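Local coordinates for peptidase S15/CocE/NonD (Thaumarchaeota archaeon SCGC AB-539-E09, PDB 4PF1), which probably acts as a serine aminopeptidase of the S15 family, removing residues from the N-terminus of peptides with an alpha/beta-hydrolase catalytic domain, at residues D43-N48 with D105-Y110. Residues are numbered along the deposited sequence; the frame is centred on the assembly and turned at random.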
loop_
_atom_site.group_PDB
_atom_site.type_symbol
_atom_site.label_atom_id
_atom_site.label_comp_id
_atom_site.label_asym_id
_atom_site.label_seq_id
_atom_site.Cartn_x
_atom_site.Cartn_y
_atom_site.Cartn_z
ATOM N N ASP A 43 -11.926 -51.456 -11.174
ATOM C CA ASP A 43 -10.694 -52.246 -11.172
ATOM C C ASP A 43 -10.158 -52.452 -9.731
ATOM O O ASP A 43 -9.091 -53.042 -9.548
ATOM C CB ASP A 43 -9.629 -51.605 -12.088
ATOM C CG ASP A 43 -9.087 -50.262 -11.633
ATOM O OD1 ASP A 43 -9.808 -49.543 -10.895
ATOM O OD2 ASP A 43 -7.966 -49.906 -12.052
ATOM N N GLY A 44 -10.922 -51.993 -8.735
ATOM C CA GLY A 44 -10.570 -52.145 -7.326
ATOM C C GLY A 44 -9.788 -50.990 -6.726
ATOM O O GLY A 44 -9.701 -50.874 -5.501
ATOM N N VAL A 45 -9.207 -50.130 -7.583
ATOM C CA VAL A 45 -8.429 -48.956 -7.164
ATOM C C VAL A 45 -9.373 -47.942 -6.475
ATOM O O VAL A 45 -10.445 -47.653 -7.001
ATOM C CB VAL A 45 -7.667 -48.350 -8.370
ATOM C CG1 VAL A 45 -6.972 -47.046 -7.999
ATOM C CG2 VAL A 45 -6.662 -49.353 -8.935
ATOM N N LYS A 46 -8.995 -47.454 -5.274
ATOM C CA LYS A 46 -9.840 -46.551 -4.484
ATOM C C LYS A 46 -9.459 -45.073 -4.654
ATOM O O LYS A 46 -8.277 -44.724 -4.578
ATOM C CB LYS A 46 -9.805 -46.935 -2.994
ATOM C CG LYS A 46 -10.413 -48.300 -2.697
ATOM C CD LYS A 46 -10.436 -48.587 -1.203
ATOM C CE LYS A 46 -10.301 -50.058 -0.899
ATOM N NZ LYS A 46 -8.890 -50.520 -1.025
ATOM N N LEU A 47 -10.476 -44.203 -4.848
ATOM C CA LEU A 47 -10.285 -42.757 -4.999
ATOM C C LEU A 47 -10.748 -42.011 -3.751
ATOM O O LEU A 47 -11.847 -42.271 -3.245
ATOM C CB LEU A 47 -11.028 -42.201 -6.242
ATOM C CG LEU A 47 -10.698 -42.807 -7.629
ATOM C CD1 LEU A 47 -11.286 -41.953 -8.738
ATOM C CD2 LEU A 47 -9.192 -42.954 -7.850
ATOM N N ASN A 48 -9.916 -41.068 -3.264
ATOM C CA ASN A 48 -10.226 -40.265 -2.086
ATOM C C ASN A 48 -11.324 -39.255 -2.416
ATOM O O ASN A 48 -11.153 -38.427 -3.315
ATOM C CB ASN A 48 -8.971 -39.570 -1.562
ATOM C CG ASN A 48 -9.154 -38.912 -0.223
ATOM O OD1 ASN A 48 -9.877 -39.408 0.652
ATOM N ND2 ASN A 48 -8.490 -37.783 -0.029
ATOM N N ASP A 105 -10.092 -36.689 -5.262
ATOM C CA ASP A 105 -8.740 -36.751 -5.806
ATOM C C ASP A 105 -8.771 -37.664 -7.021
ATOM O O ASP A 105 -9.277 -38.789 -6.924
ATOM C CB ASP A 105 -7.733 -37.284 -4.762
ATOM C CG ASP A 105 -7.382 -36.339 -3.623
ATOM O OD1 ASP A 105 -7.215 -35.126 -3.885
ATOM O OD2 ASP A 105 -7.176 -36.829 -2.491
ATOM N N VAL A 106 -8.298 -37.175 -8.183
ATOM C CA VAL A 106 -8.251 -37.999 -9.396
ATOM C C VAL A 106 -7.263 -39.154 -9.172
ATOM O O VAL A 106 -6.403 -39.064 -8.287
ATOM C CB VAL A 106 -7.907 -37.196 -10.684
ATOM C CG1 VAL A 106 -8.966 -36.136 -10.982
ATOM C CG2 VAL A 106 -6.512 -36.578 -10.610
ATOM N N ARG A 107 -7.392 -40.231 -9.963
ATOM C CA ARG A 107 -6.525 -41.408 -9.883
ATOM C C ARG A 107 -5.040 -41.015 -9.872
ATOM O O ARG A 107 -4.610 -40.176 -10.672
ATOM C CB ARG A 107 -6.823 -42.354 -11.062
ATOM C CG ARG A 107 -6.155 -43.722 -10.974
ATOM C CD ARG A 107 -6.469 -44.563 -12.199
ATOM N NE ARG A 107 -7.846 -45.071 -12.178
ATOM C CZ ARG A 107 -8.176 -46.322 -11.876
ATOM N NH1 ARG A 107 -9.449 -46.699 -11.877
ATOM N NH2 ARG A 107 -7.236 -47.212 -11.589
ATOM N N GLY A 108 -4.300 -41.586 -8.927
ATOM C CA GLY A 108 -2.863 -41.387 -8.790
ATOM C C GLY A 108 -2.399 -40.128 -8.083
ATOM O O GLY A 108 -1.189 -39.904 -7.981
ATOM N N LYS A 109 -3.336 -39.287 -7.589
ATOM C CA LYS A 109 -2.960 -38.042 -6.917
ATOM C C LYS A 109 -3.392 -37.994 -5.460
ATOM O O LYS A 109 -4.507 -38.401 -5.119
ATOM C CB LYS A 109 -3.511 -36.805 -7.661
ATOM C CG LYS A 109 -2.754 -36.436 -8.959
ATOM C CD LYS A 109 -1.215 -36.316 -8.798
ATOM C CE LYS A 109 -0.782 -35.133 -7.954
ATOM N NZ LYS A 109 0.617 -35.277 -7.491
ATOM N N TYR A 110 -2.489 -37.458 -4.607
ATOM C CA TYR A 110 -2.653 -37.206 -3.175
ATOM C C TYR A 110 -3.227 -38.409 -2.394
ATOM O O TYR A 110 -2.497 -39.362 -2.129
ATOM C CB TYR A 110 -3.496 -35.939 -2.941
ATOM C CG TYR A 110 -2.755 -34.659 -3.267
ATOM C CD1 TYR A 110 -1.961 -34.027 -2.315
ATOM C CD2 TYR A 110 -2.835 -34.087 -4.535
ATOM C CE1 TYR A 110 -1.269 -32.854 -2.611
ATOM C CE2 TYR A 110 -2.160 -32.905 -4.839
ATOM C CZ TYR A 110 -1.382 -32.289 -3.871
ATOM O OH TYR A 110 -0.715 -31.125 -4.159
#
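Arg107 meets Asp43 tip to tip in an end-on salt bridge, its two terminal nitrogens matching the two carboxylate oxygens. Arg107 NH2 lies 2.8 Å from Asp43 OD2, at its syn lone pair. Arg107 NH1 reaches Asp43 OD1 at 3.0 Å, in a nearly straight bond from above the carboxylate plane; the two planes are 50° apart. With CG anti to its backbone N (chi1 -170°), the arginine bends at chi3 (-74°) to bring the guanidinium there. Val45, compact and branched, sets CG1 over one guanidinium face, crossing the arginine at about a right angle. Nearer the backbone, Leu47 CD2 rests against Arg107 CA at 3.7 Å. At the other end, Asn48 and Asp105 lie side by side: Asn48 ND2, with two hydrogens to give, serves Asp105 OD2 at 2.9 Å and also Glu72. Asp105 N binds Asn48 O at 2.8 Å, joining antiparallel strands 46-54 and 100-105 near one side of the central alpha/beta-hydrolase sheet, just before the chain leaves it through a type II turn, Val106 to Lys109, with Gly108 taking the positive phi. An alanine at Arg107 would probably leave Asp43 without its charged mate and Val45 without the flat group it packs on. Around this shell, Asp136 of helix 133-147 forms a second salt bridge with Arg107 NH1. The backbone N-H groups of Ala71 and Gly111 hold Asp105 OD1 and OD2, respectively.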